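Local coordinates for protein putative oxidoreductase (Bacteroides fragilis NCTC 9343, PDB 3FHL) that probably acts as a nucleotide-dependent oxidoreductase of the Gfo/Idh/MocA family, pairing an NAD-binding Rossmann domain with a C-terminal alpha/beta domain, at residues C[144-156]-C[179-191]. Residues are numbered along the deposited sequence; the frame is centred on the assembly and turned at random.
Sequences GRLVEYESTFARY and LGSHLIDQAIQLF
Tyr149 offers one face of its ring to the edge of Phe191, a T-shaped pair with the planes 73° apart and CE2 of Phe191 3.5 Å from CG of Tyr149. CD2 of Leu146 sits beside the far end of the same phenylalanine, 3.7 Å from its CZ, and Leu190 brings CD1 to 3.6 Å from CE1 of Tyr149. With CG anti to the backbone N (chi1 173°), the tyrosine ring reaches down to the helix and delivers its hydroxyl to a water lodged between the two segments. That water is gripped four ways: it accepts from Tyr149 OH at 2.7 Å and from Ser151 OG, and donates to the carbonyl O of Leu183 and to OE1 of Gln186. Arg243 also hydrogen-bonds Ser151 OG, while the amide nitrogen of Gln186 is tied to the backbone O of Arg125. Beyond the water the packing turns apolar again. Leu183 lays CD2 3.5 Å from CE2 of Phe153, and Leu179 sets CD1 3.8 Å from CB of Phe153. The same Leu179 CD1 lies over the centre of the Arg155 guanidinium, 3.8 Å above its plane.

Strand 146-154 and helix 180-191 run nearly antiparallel at 162°, their axes coming within 9.3 Å at closest approach, so the helix lies lengthwise against the mixed sheet of the C-terminal domain. On the sheet's other face, Glu148 and Glu150 form salt bridges to Lys232 of the second subunit. Direct contact between strand and helix is mostly van der Waals and aromatic, whereas the polar groups of Tyr149, Ser151, Gln186 and Leu183 O meet through a shared water; Leu183 O, already bonded to Ala187 N within the helix, takes a second hydrogen bond from it.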
loop_
_atom_site.group_PDB
_atom_site.type_symbol
_atom_site.label_atom_id
_atom_site.label_comp_id
_atom_site.label_asym_id
_atom_site.label_seq_id
_atom_site.Cartn_x
_atom_site.Cartn_y
_atom_site.Cartn_z
ATOM N N GLY C 144 11.902 9.255 15.629
ATOM C CA GLY C 144 11.129 10.179 16.454
ATOM C C GLY C 144 9.901 9.434 16.932
ATOM O O GLY C 144 9.994 8.276 17.314
ATOM N N ARG C 145 8.746 10.093 16.917
ATOM C CA ARG C 145 7.478 9.419 17.226
ATOM C C ARG C 145 6.985 8.705 15.961
ATOM O O ARG C 145 6.822 9.350 14.929
ATOM C CB ARG C 145 6.452 10.444 17.695
ATOM C CG ARG C 145 5.032 9.918 17.787
ATOM C CD ARG C 145 4.093 10.916 18.427
ATOM N NE ARG C 145 4.091 12.241 17.801
ATOM C CZ ARG C 145 3.283 12.608 16.807
ATOM N NH1 ARG C 145 2.428 11.739 16.283
ATOM N NH2 ARG C 145 3.342 13.842 16.323
ATOM N N LEU C 146 6.759 7.394 16.036
ATOM C CA LEU C 146 6.272 6.635 14.874
ATOM C C LEU C 146 4.827 6.998 14.560
ATOM O O LEU C 146 3.982 7.098 15.471
ATOM C CB LEU C 146 6.377 5.124 15.099
ATOM C CG LEU C 146 6.066 4.207 13.899
ATOM C CD1 LEU C 146 7.217 4.188 12.930
ATOM C CD2 LEU C 146 5.740 2.806 14.378
ATOM N N VAL C 147 4.546 7.209 13.271
ATOM C CA VAL C 147 3.178 7.513 12.830
ATOM C C VAL C 147 2.599 6.489 11.860
ATOM O O VAL C 147 1.377 6.370 11.744
ATOM C CB VAL C 147 3.044 8.958 12.260
ATOM C CG1 VAL C 147 3.545 9.989 13.262
ATOM C CG2 VAL C 147 3.787 9.115 10.923
ATOM N N GLU C 148 3.458 5.734 11.172
ATOM C CA GLU C 148 2.974 4.785 10.177
ATOM C C GLU C 148 3.868 3.559 10.061
ATOM O O GLU C 148 5.084 3.678 10.097
ATOM C CB GLU C 148 2.825 5.464 8.797
ATOM C CG GLU C 148 2.318 4.516 7.702
ATOM C CD GLU C 148 1.805 5.218 6.448
ATOM O OE1 GLU C 148 2.365 6.278 6.078
ATOM O OE2 GLU C 148 0.848 4.683 5.832
ATOM N N TYR C 149 3.238 2.397 9.904
ATOM C CA TYR C 149 3.921 1.117 9.819
ATOM C C TYR C 149 3.297 0.359 8.668
ATOM O O TYR C 149 2.092 0.069 8.679
ATOM C CB TYR C 149 3.678 0.348 11.130
ATOM C CG TYR C 149 4.164 -1.087 11.197
ATOM C CD1 TYR C 149 5.479 -1.377 11.587
ATOM C CD2 TYR C 149 3.299 -2.150 10.924
ATOM C CE1 TYR C 149 5.912 -2.684 11.700
ATOM C CE2 TYR C 149 3.720 -3.466 11.021
ATOM C CZ TYR C 149 5.030 -3.727 11.421
ATOM O OH TYR C 149 5.454 -5.023 11.514
ATOM N N GLU C 150 4.123 0.038 7.682
ATOM C CA GLU C 150 3.701 -0.756 6.534
ATOM C C GLU C 150 4.554 -1.988 6.446
ATOM O O GLU C 150 5.785 -1.904 6.503
ATOM C CB GLU C 150 3.856 0.041 5.243
ATOM C CG GLU C 150 2.969 1.289 5.201
ATOM C CD GLU C 150 3.432 2.306 4.184
ATOM O OE1 GLU C 150 3.677 1.942 3.011
ATOM O OE2 GLU C 150 3.549 3.480 4.564
ATOM N N SER C 151 3.911 -3.131 6.282
ATOM C CA SER C 151 4.632 -4.391 6.233
ATOM C C SER C 151 4.035 -5.218 5.097
ATOM O O SER C 151 2.837 -5.478 5.074
ATOM C CB SER C 151 4.521 -5.098 7.607
ATOM O OG SER C 151 4.941 -6.452 7.563
ATOM N N THR C 152 4.872 -5.627 4.149
ATOM C CA THR C 152 4.407 -6.272 2.933
ATOM C C THR C 152 5.275 -7.448 2.522
ATOM O O THR C 152 6.495 -7.329 2.540
ATOM C CB THR C 152 4.442 -5.265 1.733
ATOM O OG1 THR C 152 3.669 -4.110 2.053
ATOM C CG2 THR C 152 3.940 -5.896 0.401
ATOM N N PHE C 153 4.652 -8.569 2.149
ATOM C CA PHE C 153 5.356 -9.626 1.416
ATOM C C PHE C 153 5.054 -9.582 -0.083
ATOM O O PHE C 153 4.000 -10.033 -0.546
ATOM C CB PHE C 153 5.018 -11.022 1.952
ATOM C CG PHE C 153 5.833 -11.450 3.139
ATOM C CD1 PHE C 153 7.225 -11.336 3.134
ATOM C CD2 PHE C 153 5.209 -12.010 4.255
ATOM C CE1 PHE C 153 7.976 -11.752 4.232
ATOM C CE2 PHE C 153 5.956 -12.427 5.361
ATOM C CZ PHE C 153 7.336 -12.296 5.349
ATOM N N ALA C 154 6.009 -9.053 -0.839
ATOM C CA ALA C 154 5.895 -8.923 -2.274
ATOM C C ALA C 154 6.431 -10.169 -2.961
ATOM O O ALA C 154 7.574 -10.582 -2.736
ATOM C CB ALA C 154 6.656 -7.704 -2.719
ATOM N N ARG C 155 5.605 -10.783 -3.792
ATOM C CA ARG C 155 6.041 -11.951 -4.547
ATOM C C ARG C 155 5.605 -11.807 -5.998
ATOM O O ARG C 155 4.758 -10.984 -6.314
ATOM C CB ARG C 155 5.451 -13.233 -3.939
ATOM C CG ARG C 155 5.943 -13.539 -2.520
ATOM C CD ARG C 155 5.708 -14.994 -2.137
ATOM N NE ARG C 155 6.400 -15.353 -0.897
ATOM C CZ ARG C 155 6.198 -16.476 -0.210
ATOM N NH1 ARG C 155 5.308 -17.374 -0.625
ATOM N NH2 ARG C 155 6.887 -16.694 0.906
ATOM N N TYR C 156 6.191 -12.605 -6.879
ATOM C CA TYR C 156 5.774 -12.621 -8.262
ATOM C C TYR C 156 5.785 -14.045 -8.797
ATOM O O TYR C 156 6.843 -14.587 -9.105
ATOM C CB TYR C 156 6.629 -11.682 -9.145
ATOM C CG TYR C 156 6.161 -11.679 -10.589
ATOM C CD1 TYR C 156 4.966 -11.051 -10.951
ATOM C CD2 TYR C 156 6.879 -12.350 -11.581
ATOM C CE1 TYR C 156 4.515 -11.074 -12.263
ATOM C CE2 TYR C 156 6.431 -12.395 -12.889
ATOM C CZ TYR C 156 5.246 -11.750 -13.225
ATOM O OH TYR C 156 4.787 -11.781 -14.519
ATOM N N LEU C 179 0.684 -16.087 4.647
ATOM C CA LEU C 179 1.644 -15.015 4.902
ATOM C C LEU C 179 1.103 -13.967 5.844
ATOM O O LEU C 179 1.858 -13.347 6.584
ATOM C CB LEU C 179 2.103 -14.346 3.599
ATOM C CG LEU C 179 2.944 -15.222 2.662
ATOM C CD1 LEU C 179 3.406 -14.392 1.490
ATOM C CD2 LEU C 179 4.130 -15.816 3.399
ATOM N N GLY C 180 -0.205 -13.755 5.798
ATOM C CA GLY C 180 -0.838 -12.781 6.670
ATOM C C GLY C 180 -0.680 -13.096 8.141
ATOM O O GLY C 180 -0.508 -12.175 8.940
ATOM N N SER C 181 -0.735 -14.384 8.500
ATOM C CA SER C 181 -0.484 -14.813 9.882
ATOM C C SER C 181 0.832 -14.238 10.407
ATOM O O SER C 181 0.850 -13.639 11.475
ATOM C CB SER C 181 -0.499 -16.341 10.027
ATOM O OG SER C 181 0.458 -16.943 9.164
ATOM N N HIS C 182 1.910 -14.362 9.631
ATOM C CA HIS C 182 3.212 -13.823 10.047
ATOM C C HIS C 182 3.202 -12.308 10.252
ATOM O O HIS C 182 3.778 -11.809 11.216
ATOM C CB HIS C 182 4.318 -14.176 9.038
ATOM C CG HIS C 182 4.530 -15.642 8.846
ATOM N ND1 HIS C 182 5.125 -16.440 9.798
ATOM C CD2 HIS C 182 4.269 -16.448 7.790
ATOM C CE1 HIS C 182 5.198 -17.677 9.346
ATOM N NE2 HIS C 182 4.688 -17.708 8.128
ATOM N N LEU C 183 2.550 -11.578 9.347
ATOM C CA LEU C 183 2.557 -10.112 9.387
ATOM C C LEU C 183 1.697 -9.578 10.511
ATOM O O LEU C 183 2.051 -8.586 11.143
ATOM C CB LEU C 183 2.068 -9.516 8.047
ATOM C CG LEU C 183 2.854 -9.930 6.788
ATOM C CD1 LEU C 183 2.416 -9.113 5.597
ATOM C CD2 LEU C 183 4.378 -9.769 6.985
ATOM N N ILE C 184 0.530 -10.191 10.688
ATOM C CA ILE C 184 -0.378 -9.837 11.770
ATOM C C ILE C 184 0.268 -10.114 13.135
ATOM O O ILE C 184 0.231 -9.259 14.018
ATOM C CB ILE C 184 -1.726 -10.590 11.662
ATOM C CG1 ILE C 184 -2.515 -10.120 10.430
ATOM C CG2 ILE C 184 -2.550 -10.323 12.903
ATOM C CD1 ILE C 184 -3.548 -11.109 9.913
ATOM N N ASP C 185 0.864 -11.299 13.293
ATOM C CA ASP C 185 1.597 -11.617 14.533
ATOM C C ASP C 185 2.614 -10.544 14.924
ATOM O O ASP C 185 2.598 -10.040 16.054
ATOM C CB ASP C 185 2.282 -12.976 14.428
ATOM C CG ASP C 185 3.069 -13.326 15.684
ATOM O OD1 ASP C 185 2.451 -13.435 16.781
ATOM O OD2 ASP C 185 4.307 -13.486 15.564
ATOM N N GLN C 186 3.451 -10.162 13.963
ATOM C CA GLN C 186 4.414 -9.082 14.142
ATOM C C GLN C 186 3.754 -7.774 14.535
ATOM O O GLN C 186 4.241 -7.100 15.445
ATOM C CB GLN C 186 5.236 -8.876 12.867
ATOM C CG GLN C 186 6.279 -9.978 12.565
ATOM C CD GLN C 186 6.948 -9.770 11.212
ATOM O OE1 GLN C 186 6.474 -8.977 10.403
ATOM N NE2 GLN C 186 8.053 -10.482 10.959
ATOM N N ALA C 187 2.646 -7.411 13.872
ATOM C CA ALA C 187 1.997 -6.122 14.166
ATOM C C ALA C 187 1.413 -6.085 15.568
ATOM O O ALA C 187 1.530 -5.069 16.262
ATOM C CB ALA C 187 0.916 -5.778 13.122
ATOM N N ILE C 188 0.798 -7.195 15.972
ATOM C CA ILE C 188 0.247 -7.340 17.343
ATOM C C ILE C 188 1.348 -7.269 18.404
ATOM O O ILE C 188 1.183 -6.609 19.436
ATOM C CB ILE C 188 -0.562 -8.651 17.507
ATOM C CG1 ILE C 188 -1.818 -8.622 16.626
ATOM C CG2 ILE C 188 -0.974 -8.890 18.978
ATOM C CD1 ILE C 188 -2.453 -10.009 16.473
ATOM N N GLN C 189 2.483 -7.919 18.142
ATOM C CA GLN C 189 3.628 -7.827 19.061
ATOM C C GLN C 189 4.086 -6.386 19.294
ATOM O O GLN C 189 4.371 -5.987 20.431
ATOM C CB GLN C 189 4.794 -8.714 18.590
ATOM C CG GLN C 189 4.555 -10.204 18.848
ATOM C CD GLN C 189 4.289 -10.511 20.332
ATOM O OE1 GLN C 189 5.151 -10.285 21.183
ATOM N NE2 GLN C 189 3.094 -11.022 20.638
ATOM N N LEU C 190 4.128 -5.588 18.231
ATOM C CA LEU C 190 4.582 -4.210 18.381
ATOM C C LEU C 190 3.540 -3.249 18.931
ATOM O O LEU C 190 3.892 -2.353 19.684
ATOM C CB LEU C 190 5.131 -3.659 17.062
ATOM C CG LEU C 190 6.287 -4.403 16.392
ATOM C CD1 LEU C 190 6.592 -3.766 15.050
ATOM C CD2 LEU C 190 7.534 -4.423 17.261
ATOM N N PHE C 191 2.270 -3.427 18.558
ATOM C CA PHE C 191 1.284 -2.348 18.727
ATOM C C PHE C 191 0.016 -2.756 19.450
ATOM O O PHE C 191 -0.795 -1.903 19.774
ATOM C CB PHE C 191 0.892 -1.736 17.367
ATOM C CG PHE C 191 2.059 -1.293 16.540
ATOM C CD1 PHE C 191 2.881 -0.262 16.975
ATOM C CD2 PHE C 191 2.347 -1.919 15.339
ATOM C CE1 PHE C 191 3.983 0.138 16.222
ATOM C CE2 PHE C 191 3.425 -1.514 14.576
ATOM C CZ PHE C 191 4.248 -0.487 15.016
HETATM O O HOH W 1 4.267 -7.110 10.190
#